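Local coordinates for peptide ABC transporter, peptide-binding protein (Thermus thermophilus, PDB 2D5W) that binds oligopeptides and probably delivers them to an ABC transporter for uptake across the membrane, at residues I302-D307 / V416-T421; T354-V359 / L472-S477; K184-Y189 / I452-E457. One frame throughout, in Å; residues are numbered along the deposited sequence.

Contact 1: residues I302-D307 / V416-T421; sequences IWEHID and VVRERT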
loop_
_atom_site.group_PDB
_atom_site.type_symbol
_atom_site.label_atom_id
_atom_site.label_comp_id
_atom_site.label_asym_id
_atom_site.label_seq_id
_atom_site.Cartn_x
_atom_site.Cartn_y
_atom_site.Cartn_z
ATOM N N ILE A 302 5.393 7.470 -3.127
ATOM C CA ILE A 302 6.092 6.212 -2.897
ATOM C C ILE A 302 7.298 6.543 -2.031
ATOM O O ILE A 302 8.274 7.138 -2.493
ATOM C CB ILE A 302 6.542 5.608 -4.238
ATOM C CG1 ILE A 302 5.352 5.564 -5.203
ATOM C CG2 ILE A 302 7.092 4.204 -4.017
ATOM C CD1 ILE A 302 5.741 5.411 -6.660
ATOM N N TRP A 303 7.229 6.130 -0.773
ATOM C CA TRP A 303 8.258 6.460 0.196
ATOM C C TRP A 303 9.123 5.293 0.647
ATOM O O TRP A 303 8.691 4.460 1.453
ATOM C CB TRP A 303 7.572 7.129 1.394
ATOM C CG TRP A 303 8.467 7.518 2.523
ATOM C CD1 TRP A 303 9.537 8.364 2.476
ATOM C CD2 TRP A 303 8.342 7.101 3.885
ATOM N NE1 TRP A 303 10.089 8.499 3.728
ATOM C CE2 TRP A 303 9.373 7.735 4.613
ATOM C CE3 TRP A 303 7.457 6.253 4.562
ATOM C CZ2 TRP A 303 9.543 7.545 5.988
ATOM C CZ3 TRP A 303 7.626 6.065 5.926
ATOM C CH2 TRP A 303 8.661 6.709 6.625
ATOM N N GLU A 304 10.342 5.236 0.112
ATOM C CA GLU A 304 11.295 4.191 0.483
ATOM C C GLU A 304 11.818 4.595 1.861
ATOM O O GLU A 304 12.266 5.730 2.064
ATOM C CB GLU A 304 12.441 4.120 -0.529
ATOM C CG GLU A 304 13.384 2.934 -0.317
ATOM C CD GLU A 304 12.796 1.591 -0.735
ATOM O OE1 GLU A 304 13.425 0.555 -0.423
ATOM O OE2 GLU A 304 11.723 1.558 -1.379
ATOM N N HIS A 305 11.775 3.660 2.802
ATOM C CA HIS A 305 12.165 3.965 4.169
ATOM C C HIS A 305 12.589 2.698 4.900
ATOM O O HIS A 305 12.481 1.591 4.367
ATOM C CB HIS A 305 10.955 4.542 4.900
ATOM C CG HIS A 305 9.857 3.543 5.080
ATOM N ND1 HIS A 305 9.067 3.112 4.035
ATOM C CD2 HIS A 305 9.503 2.795 6.152
ATOM C CE1 HIS A 305 8.280 2.135 4.455
ATOM N NE2 HIS A 305 8.528 1.923 5.736
ATOM N N ILE A 306 13.050 2.872 6.135
ATOM C CA ILE A 306 13.439 1.745 6.963
ATOM C C ILE A 306 12.679 1.825 8.279
ATOM O O ILE A 306 12.885 2.749 9.069
ATOM C CB ILE A 306 14.957 1.736 7.266
ATOM C CG1 ILE A 306 15.747 1.781 5.955
ATOM C CG2 ILE A 306 15.319 0.478 8.053
ATOM C CD1 ILE A 306 17.259 1.719 6.135
ATOM N N ASP A 307 11.775 0.880 8.501
ATOM C CA ASP A 307 11.049 0.851 9.754
ATOM C C ASP A 307 11.973 0.271 10.814
ATOM O O ASP A 307 12.902 -0.486 10.509
ATOM C CB ASP A 307 9.768 0.032 9.621
ATOM C CG ASP A 307 8.627 0.856 9.069
ATOM O OD1 ASP A 307 8.108 0.514 7.986
ATOM O OD2 ASP A 307 8.260 1.862 9.718
ATOM N N VAL A 416 17.016 -6.154 -6.616
ATOM C CA VAL A 416 18.431 -5.845 -6.694
ATOM C C VAL A 416 18.878 -4.495 -6.160
ATOM O O VAL A 416 19.892 -4.424 -5.465
ATOM C CB VAL A 416 18.947 -6.053 -8.136
ATOM C CG1 VAL A 416 20.437 -5.740 -8.214
ATOM C CG2 VAL A 416 18.697 -7.498 -8.560
ATOM N N VAL A 417 18.139 -3.428 -6.438
ATOM C CA VAL A 417 18.582 -2.136 -5.935
ATOM C C VAL A 417 18.565 -2.114 -4.402
ATOM O O VAL A 417 19.409 -1.468 -3.778
ATOM C CB VAL A 417 17.749 -0.962 -6.528
ATOM C CG1 VAL A 417 16.403 -0.844 -5.838
ATOM C CG2 VAL A 417 18.546 0.334 -6.423
ATOM N N ARG A 418 17.624 -2.828 -3.788
ATOM C CA ARG A 418 17.569 -2.893 -2.330
ATOM C C ARG A 418 18.700 -3.762 -1.782
ATOM O O ARG A 418 19.256 -3.471 -0.722
ATOM C CB ARG A 418 16.214 -3.433 -1.874
ATOM C CG ARG A 418 15.121 -2.390 -1.939
ATOM C CD ARG A 418 13.762 -2.986 -1.681
ATOM N NE ARG A 418 12.743 -1.947 -1.612
ATOM C CZ ARG A 418 11.436 -2.179 -1.643
ATOM N NH1 ARG A 418 10.979 -3.422 -1.745
ATOM N NH2 ARG A 418 10.589 -1.162 -1.577
ATOM N N GLU A 419 19.037 -4.836 -2.491
ATOM C CA GLU A 419 20.124 -5.699 -2.051
ATOM C C GLU A 419 21.426 -4.896 -2.125
ATOM O O GLU A 419 22.289 -5.015 -1.253
ATOM C CB GLU A 419 20.161 -6.966 -2.920
ATOM C CG GLU A 419 18.905 -7.822 -2.703
ATOM C CD GLU A 419 18.761 -8.998 -3.654
ATOM O OE1 GLU A 419 19.090 -8.853 -4.849
ATOM O OE2 GLU A 419 18.285 -10.065 -3.205
ATOM N N ARG A 420 21.552 -4.057 -3.149
ATOM C CA ARG A 420 22.727 -3.204 -3.304
ATOM C C ARG A 420 22.737 -2.141 -2.201
ATOM O O ARG A 420 23.791 -1.795 -1.659
ATOM C CB ARG A 420 22.712 -2.529 -4.679
ATOM C CG ARG A 420 23.040 -3.472 -5.841
ATOM C CD ARG A 420 22.671 -2.843 -7.181
ATOM N NE ARG A 420 23.274 -1.524 -7.335
ATOM C CZ ARG A 420 22.748 -0.535 -8.051
ATOM N NH1 ARG A 420 23.371 0.633 -8.124
ATOM N NH2 ARG A 420 21.596 -0.706 -8.685
ATOM N N THR A 421 21.556 -1.628 -1.867
ATOM C CA THR A 421 21.427 -0.617 -0.821
ATOM C C THR A 421 21.908 -1.159 0.524
ATOM O O THR A 421 22.648 -0.486 1.246
ATOM C CB THR A 421 19.963 -0.149 -0.694
ATOM O OG1 THR A 421 19.579 0.517 -1.902
ATOM C CG2 THR A 421 19.794 0.812 0.476
#
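The guanidinium group of Arg418 meets the carboxylate of Glu304 edge to edge, the two planes turned only 30° apart, in a side-on, two-pronged salt bridge at the peptide site of this periplasmic-binding-protein fold. Both acceptor oxygens use the lone pair facing their twin. Arg418 NH2 lies 3.0 Å from Glu304 OE2 with that oxygen in the guanidinium plane and an almost straight N-H...O angle of 176°. The bond from Arg418 NE to Glu304 OE1, 2.9 Å long, is less straight, and OE1 lies somewhat out of the guanidinium plane. On the strand, His305 CB sits over one face of the Trp303 indole, toward its rim, and Trp303 CZ3 lies over the rim of one imidazole face. Trp303 O and the Asp307 carboxylate occupy the imidazole edge.

Strand 293-308 supplies Glu304, and the first turn of helix 416-431 supplies Arg418. Their backbones stay well apart, the CA atoms of Glu304 and Arg418 lying 9.9 Å from each other, and the gap is spanned by an arginine chain extended from CG to NE and a glutamate chain bent at chi2 (74°). Arg550 makes a second salt bridge with Glu304 OE2, while Thr412 holds Arg418 NH1. The strongest partner of Arg418 is the bound peptide, whose backbone forms a salt bridge with NH2; Glu304 is thus placed as a second-shell residue and probably helps to orient the guanidinium toward the peptide. Glu465 brings another carboxylate close to Glu304, a repulsion the two arginines probably offset. Beside this network, His305 is fixed in rotation from two sides, ND1 donating to Trp303 O at 2.9 Å and NE2 to Asp307 OD1 at 2.7 Å, the latter oxygen being approached from above its carboxylate plane.

Contact 2: residues T354-V359 / L472-S477; sequences TWIAPV and LQEDGS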
loop_
_atom_site.group_PDB
_atom_site.type_symbol
_atom_site.label_atom_id
_atom_site.label_comp_id
_atom_site.label_asym_id
_atom_site.label_seq_id
_atom_site.Cartn_x
_atom_site.Cartn_y
_atom_site.Cartn_z
ATOM N N THR A 354 10.947 13.258 5.401
ATOM C CA THR A 354 9.629 13.122 6.010
ATOM C C THR A 354 8.924 11.953 5.311
ATOM O O THR A 354 9.470 11.398 4.358
ATOM C CB THR A 354 8.829 14.437 5.863
ATOM O OG1 THR A 354 7.543 14.286 6.467
ATOM C CG2 THR A 354 8.671 14.818 4.401
ATOM N N TRP A 355 7.731 11.570 5.771
ATOM C CA TRP A 355 7.020 10.433 5.176
ATOM C C TRP A 355 6.021 10.791 4.086
ATOM O O TRP A 355 5.536 9.904 3.381
ATOM C CB TRP A 355 6.311 9.616 6.270
ATOM C CG TRP A 355 4.952 10.140 6.674
ATOM C CD1 TRP A 355 3.742 9.790 6.137
ATOM C CD2 TRP A 355 4.675 11.135 7.668
ATOM N NE1 TRP A 355 2.733 10.509 6.732
ATOM C CE2 TRP A 355 3.276 11.343 7.673
ATOM C CE3 TRP A 355 5.471 11.875 8.552
ATOM C CZ2 TRP A 355 2.658 12.261 8.528
ATOM C CZ3 TRP A 355 4.855 12.787 9.403
ATOM C CH2 TRP A 355 3.462 12.973 9.382
ATOM N N ILE A 356 5.721 12.080 3.943
ATOM C CA ILE A 356 4.771 12.545 2.934
ATOM C C ILE A 356 5.522 13.015 1.690
ATOM O O ILE A 356 6.355 13.914 1.767
ATOM C CB ILE A 356 3.907 13.706 3.490
ATOM C CG1 ILE A 356 3.115 13.220 4.707
ATOM C CG2 ILE A 356 2.970 14.223 2.406
ATOM C CD1 ILE A 356 2.261 14.291 5.366
ATOM N N ALA A 357 5.227 12.404 0.545
ATOM C CA ALA A 357 5.894 12.748 -0.707
ATOM C C ALA A 357 5.500 14.126 -1.234
ATOM O O ALA A 357 4.389 14.601 -0.991
ATOM C CB ALA A 357 5.597 11.683 -1.762
ATOM N N PRO A 358 6.414 14.783 -1.967
ATOM C CA PRO A 358 6.172 16.114 -2.534
ATOM C C PRO A 358 4.909 16.243 -3.390
ATOM O O PRO A 358 4.338 17.330 -3.483
ATOM C CB PRO A 358 7.443 16.382 -3.333
ATOM C CG PRO A 358 8.489 15.694 -2.514
ATOM C CD PRO A 358 7.819 14.381 -2.161
ATOM N N VAL A 359 4.473 15.153 -4.019
ATOM C CA VAL A 359 3.267 15.216 -4.844
ATOM C C VAL A 359 2.048 15.585 -4.004
ATOM O O VAL A 359 1.040 16.046 -4.537
ATOM C CB VAL A 359 2.985 13.883 -5.585
ATOM C CG1 VAL A 359 4.071 13.620 -6.617
ATOM C CG2 VAL A 359 2.896 12.738 -4.599
ATOM N N LEU A 472 -4.407 9.812 -1.546
ATOM C CA LEU A 472 -4.611 11.159 -1.026
ATOM C C LEU A 472 -5.308 11.234 0.330
ATOM O O LEU A 472 -5.532 12.323 0.857
ATOM C CB LEU A 472 -5.375 12.001 -2.053
ATOM C CG LEU A 472 -4.503 12.517 -3.200
ATOM C CD1 LEU A 472 -5.375 13.026 -4.336
ATOM C CD2 LEU A 472 -3.587 13.617 -2.680
ATOM N N GLN A 473 -5.656 10.086 0.898
ATOM C CA GLN A 473 -6.304 10.076 2.203
ATOM C C GLN A 473 -5.240 10.031 3.295
ATOM O O GLN A 473 -5.166 9.086 4.079
ATOM C CB GLN A 473 -7.243 8.878 2.315
ATOM C CG GLN A 473 -8.333 8.863 1.250
ATOM C CD GLN A 473 -9.417 7.849 1.544
ATOM O OE1 GLN A 473 -9.133 6.701 1.882
ATOM N NE2 GLN A 473 -10.671 8.267 1.409
ATOM N N GLU A 474 -4.417 11.074 3.334
ATOM C CA GLU A 474 -3.336 11.167 4.309
ATOM C C GLU A 474 -3.834 11.608 5.682
ATOM O O GLU A 474 -4.455 12.663 5.821
ATOM C CB GLU A 474 -2.268 12.139 3.803
ATOM C CG GLU A 474 -1.058 12.296 4.725
ATOM C CD GLU A 474 -0.320 10.984 4.971
ATOM O OE1 GLU A 474 0.057 10.317 3.983
ATOM O OE2 GLU A 474 -0.114 10.626 6.152
ATOM N N ASP A 475 -3.555 10.793 6.693
ATOM C CA ASP A 475 -3.971 11.089 8.061
ATOM C C ASP A 475 -2.844 10.878 9.069
ATOM O O ASP A 475 -3.053 11.019 10.275
ATOM C CB ASP A 475 -5.161 10.210 8.455
ATOM C CG ASP A 475 -4.983 8.766 8.031
ATOM O OD1 ASP A 475 -3.835 8.279 8.037
ATOM O OD2 ASP A 475 -5.992 8.114 7.697
ATOM N N GLY A 476 -1.656 10.539 8.577
ATOM C CA GLY A 476 -0.530 10.297 9.463
ATOM C C GLY A 476 -0.715 9.044 10.303
ATOM O O GLY A 476 0.057 8.795 11.232
ATOM N N SER A 477 -1.722 8.235 9.972
ATOM C CA SER A 477 -1.999 7.019 10.735
ATOM C C SER A 477 -0.852 6.010 10.771
ATOM O O SER A 477 -0.811 5.161 11.656
ATOM C CB SER A 477 -3.279 6.340 10.228
ATOM O OG SER A 477 -3.148 5.908 8.891
#
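Trp355 and Glu474 join two irregular loops in a buried indole-to-carboxylate hydrogen bond, one loop following helix 337-345 and the other following strand 463-469. Trp355 NE1 donates to Glu474 OE2 over 2.9 Å and nearly straight, at 170°. The oxygen lies in the indole plane at the ring edge, whereas the indole nitrogen stands above the carboxylate plane, the two planes being 64° apart. Gly476 N reaches Glu474 OE2 at 2.9 Å from the opposite face, so one oxygen ties its own loop and the neighbouring loop together.

In this solute-binding protein fold, the loop after strand 463-469 turns directly after the glutamate: Ser477 N donates to Asp475 OD1 in an Asx turn, and Ser477 OG lies 2.6 Å from the same Asp475 OD1. Gly476 has a positive phi, which by itself favours glycine, and its CA is 3.9 Å from Trp355 CZ2. Ile356 CG1 lies against one face of the Trp355 indole, offset toward the rim, and Ile356 CD1 reaches the aliphatic part of Glu474, 3.9 Å from CG. Phe531 of helix 524-541 touches both Ile356 and Glu474, and Phe479 meets the Trp355 ring edge-to-face.

Contact 3: residues K184-Y189 / I452-E457; sequences KLNELY and IQRASE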
loop_
_atom_site.group_PDB
_atom_site.type_symbol
_atom_site.label_atom_id
_atom_site.label_comp_id
_atom_site.label_asym_id
_atom_site.label_seq_id
_atom_site.Cartn_x
_atom_site.Cartn_y
_atom_site.Cartn_z
ATOM N N LYS A 184 -6.892 -16.643 19.218
ATOM C CA LYS A 184 -7.874 -17.528 18.606
ATOM C C LYS A 184 -8.848 -16.763 17.720
ATOM O O LYS A 184 -9.234 -17.243 16.654
ATOM C CB LYS A 184 -8.638 -18.294 19.691
ATOM C CG LYS A 184 -7.829 -19.415 20.341
ATOM C CD LYS A 184 -6.502 -18.911 20.893
ATOM C CE LYS A 184 -5.605 -20.059 21.331
ATOM N NZ LYS A 184 -4.262 -19.573 21.759
ATOM N N LEU A 185 -9.233 -15.567 18.155
ATOM C CA LEU A 185 -10.162 -14.749 17.384
ATOM C C LEU A 185 -9.517 -14.315 16.067
ATOM O O LEU A 185 -10.158 -14.330 15.012
ATOM C CB LEU A 185 -10.576 -13.524 18.199
ATOM C CG LEU A 185 -11.644 -12.625 17.576
ATOM C CD1 LEU A 185 -12.909 -13.424 17.271
ATOM C CD2 LEU A 185 -11.951 -11.494 18.538
ATOM N N ASN A 186 -8.245 -13.936 16.131
ATOM C CA ASN A 186 -7.520 -13.523 14.935
ATOM C C ASN A 186 -7.455 -14.692 13.951
ATOM O O ASN A 186 -7.667 -14.519 12.751
ATOM C CB ASN A 186 -6.111 -13.055 15.313
ATOM C CG ASN A 186 -5.284 -12.653 14.105
ATOM O OD1 ASN A 186 -4.393 -13.388 13.679
ATOM N ND2 ASN A 186 -5.581 -11.486 13.542
ATOM N N GLU A 187 -7.171 -15.883 14.465
ATOM C CA GLU A 187 -7.092 -17.071 13.623
ATOM C C GLU A 187 -8.436 -17.356 12.959
ATOM O O GLU A 187 -8.493 -17.710 11.779
ATOM C CB GLU A 187 -6.658 -18.281 14.454
ATOM C CG GLU A 187 -6.622 -19.592 13.684
ATOM C CD GLU A 187 -6.034 -20.730 14.498
ATOM O OE1 GLU A 187 -6.547 -21.002 15.604
ATOM O OE2 GLU A 187 -5.057 -21.353 14.029
ATOM N N LEU A 188 -9.516 -17.202 13.717
ATOM C CA LEU A 188 -10.852 -17.447 13.194
ATOM C C LEU A 188 -11.140 -16.561 11.988
ATOM O O LEU A 188 -11.607 -17.035 10.953
ATOM C CB LEU A 188 -11.900 -17.181 14.277
ATOM C CG LEU A 188 -13.351 -17.477 13.895
ATOM C CD1 LEU A 188 -13.582 -18.981 13.873
ATOM C CD2 LEU A 188 -14.279 -16.823 14.901
ATOM N N TYR A 189 -10.863 -15.271 12.123
ATOM C CA TYR A 189 -11.118 -14.348 11.028
ATOM C C TYR A 189 -10.163 -14.541 9.853
ATOM O O TYR A 189 -10.584 -14.444 8.701
ATOM C CB TYR A 189 -11.081 -12.902 11.529
ATOM C CG TYR A 189 -12.227 -12.550 12.456
ATOM C CD1 TYR A 189 -13.522 -13.008 12.205
ATOM C CD2 TYR A 189 -12.026 -11.723 13.562
ATOM C CE1 TYR A 189 -14.588 -12.649 13.030
ATOM C CE2 TYR A 189 -13.085 -11.356 14.388
ATOM C CZ TYR A 189 -14.359 -11.822 14.117
ATOM O OH TYR A 189 -15.410 -11.455 14.929
ATOM N N ILE A 452 4.928 -8.639 8.754
ATOM C CA ILE A 452 4.949 -7.186 8.879
ATOM C C ILE A 452 4.171 -6.613 10.064
ATOM O O ILE A 452 4.631 -5.662 10.700
ATOM C CB ILE A 452 4.484 -6.510 7.549
ATOM C CG1 ILE A 452 4.628 -4.989 7.648
ATOM C CG2 ILE A 452 3.053 -6.893 7.226
ATOM C CD1 ILE A 452 4.541 -4.284 6.301
ATOM N N GLN A 453 3.019 -7.197 10.377
ATOM C CA GLN A 453 2.191 -6.710 11.477
ATOM C C GLN A 453 2.398 -7.450 12.799
ATOM O O GLN A 453 1.514 -7.461 13.655
ATOM C CB GLN A 453 0.714 -6.739 11.044
ATOM C CG GLN A 453 0.406 -5.624 10.033
ATOM C CD GLN A 453 -0.752 -5.906 9.082
ATOM O OE1 GLN A 453 -1.030 -5.101 8.191
ATOM N NE2 GLN A 453 -1.426 -7.033 9.261
ATOM N N ARG A 454 3.579 -8.041 12.978
ATOM C CA ARG A 454 3.877 -8.776 14.205
ATOM C C ARG A 454 5.207 -8.405 14.869
ATOM O O ARG A 454 5.830 -9.236 15.535
ATOM C CB ARG A 454 3.824 -10.284 13.935
ATOM C CG ARG A 454 2.442 -10.789 13.505
ATOM C CD ARG A 454 1.410 -10.695 14.628
ATOM N NE ARG A 454 0.128 -11.288 14.241
ATOM C CZ ARG A 454 -0.781 -10.698 13.470
ATOM N NH1 ARG A 454 -1.908 -11.330 13.172
ATOM N NH2 ARG A 454 -0.584 -9.468 13.014
ATOM N N ALA A 455 5.642 -7.160 14.698
ATOM C CA ALA A 455 6.878 -6.716 15.335
ATOM C C ALA A 455 6.705 -6.756 16.858
ATOM O O ALA A 455 7.674 -6.955 17.595
ATOM C CB ALA A 455 7.229 -5.300 14.883
ATOM N N SER A 456 5.472 -6.571 17.329
ATOM C CA SER A 456 5.202 -6.591 18.766
ATOM C C SER A 456 5.435 -7.985 19.339
ATOM O O SER A 456 5.561 -8.152 20.555
ATOM C CB SER A 456 3.766 -6.139 19.053
ATOM O OG SER A 456 2.821 -7.068 18.554
ATOM N N GLU A 457 5.481 -8.981 18.459
ATOM C CA GLU A 457 5.732 -10.368 18.849
ATOM C C GLU A 457 7.177 -10.711 18.491
ATOM O O GLU A 457 7.581 -11.872 18.518
ATOM C CB GLU A 457 4.774 -11.314 18.118
ATOM C CG GLU A 457 3.315 -11.170 18.527
ATOM C CD GLU A 457 3.065 -11.596 19.961
ATOM O OE1 GLU A 457 3.420 -12.742 20.310
ATOM O OE2 GLU A 457 2.507 -10.791 20.736
HETATM O O HOH W 1 -3.949 -10.500 11.258
#
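Arg454 NH1 is shared by an amide oxygen and a water that itself returns to the same amide. The water accepts from Arg454 NH1 at 2.9 Å, at the edge of the guanidinium and in its plane, and from Asn186 ND2 at 3.0 Å. The direct bond from Arg454 NH1 to Asn186 OD1 is weak, 3.3 Å long with a bent N-H...O angle of 125°. The bridging water thus gives the pair its sounder link and engages the amide nitrogen while the amide oxygen faces the arginine.

The two side chains approach from opposite directions, amide and guanidinium planes 68° apart. Asn186 projects from helix 182-194 with CG anti to the backbone N (chi1 178°), which carries the amide across to the arginine. With the Arg454 chain bent at chi2 and the guanidinium turned at chi4, NH2 reaches back to the preceding residue, where it donates to Gln453 O at 3.0 Å from well above the carbonyl plane. Tyr498 adds a cation-pi contact to the guanidinium. The arrangement is a water-bridged link from helix 182-194 to the loop between helix 449-452 and strand 463-469 in this solute-binding protein fold.

Overall arrangement
Contacts 1 and 2 touch, although their centres are 18 Å apart: Trp303 packs on segment 354-359, its NE1 lying 3.0 Å from Thr354 O. Contact 3 is separate, its centre 26 Å from each of the others and its nearest atoms about 6 Å from contact 1 and 11 Å from contact 2. Segment 184-189 comes first in the chain, followed by 302-307, 354-359, 416-421, 452-457 and 472-477. Contact 1 is thus nested within the loop closed by contact 3, while contact 2 crosses both. Strand 463-469, paired with strand 293-308 in the mixed sheet, lies in the chain between 452-457 and 472-477; of the three, contact 1 has partners on the bound peptide.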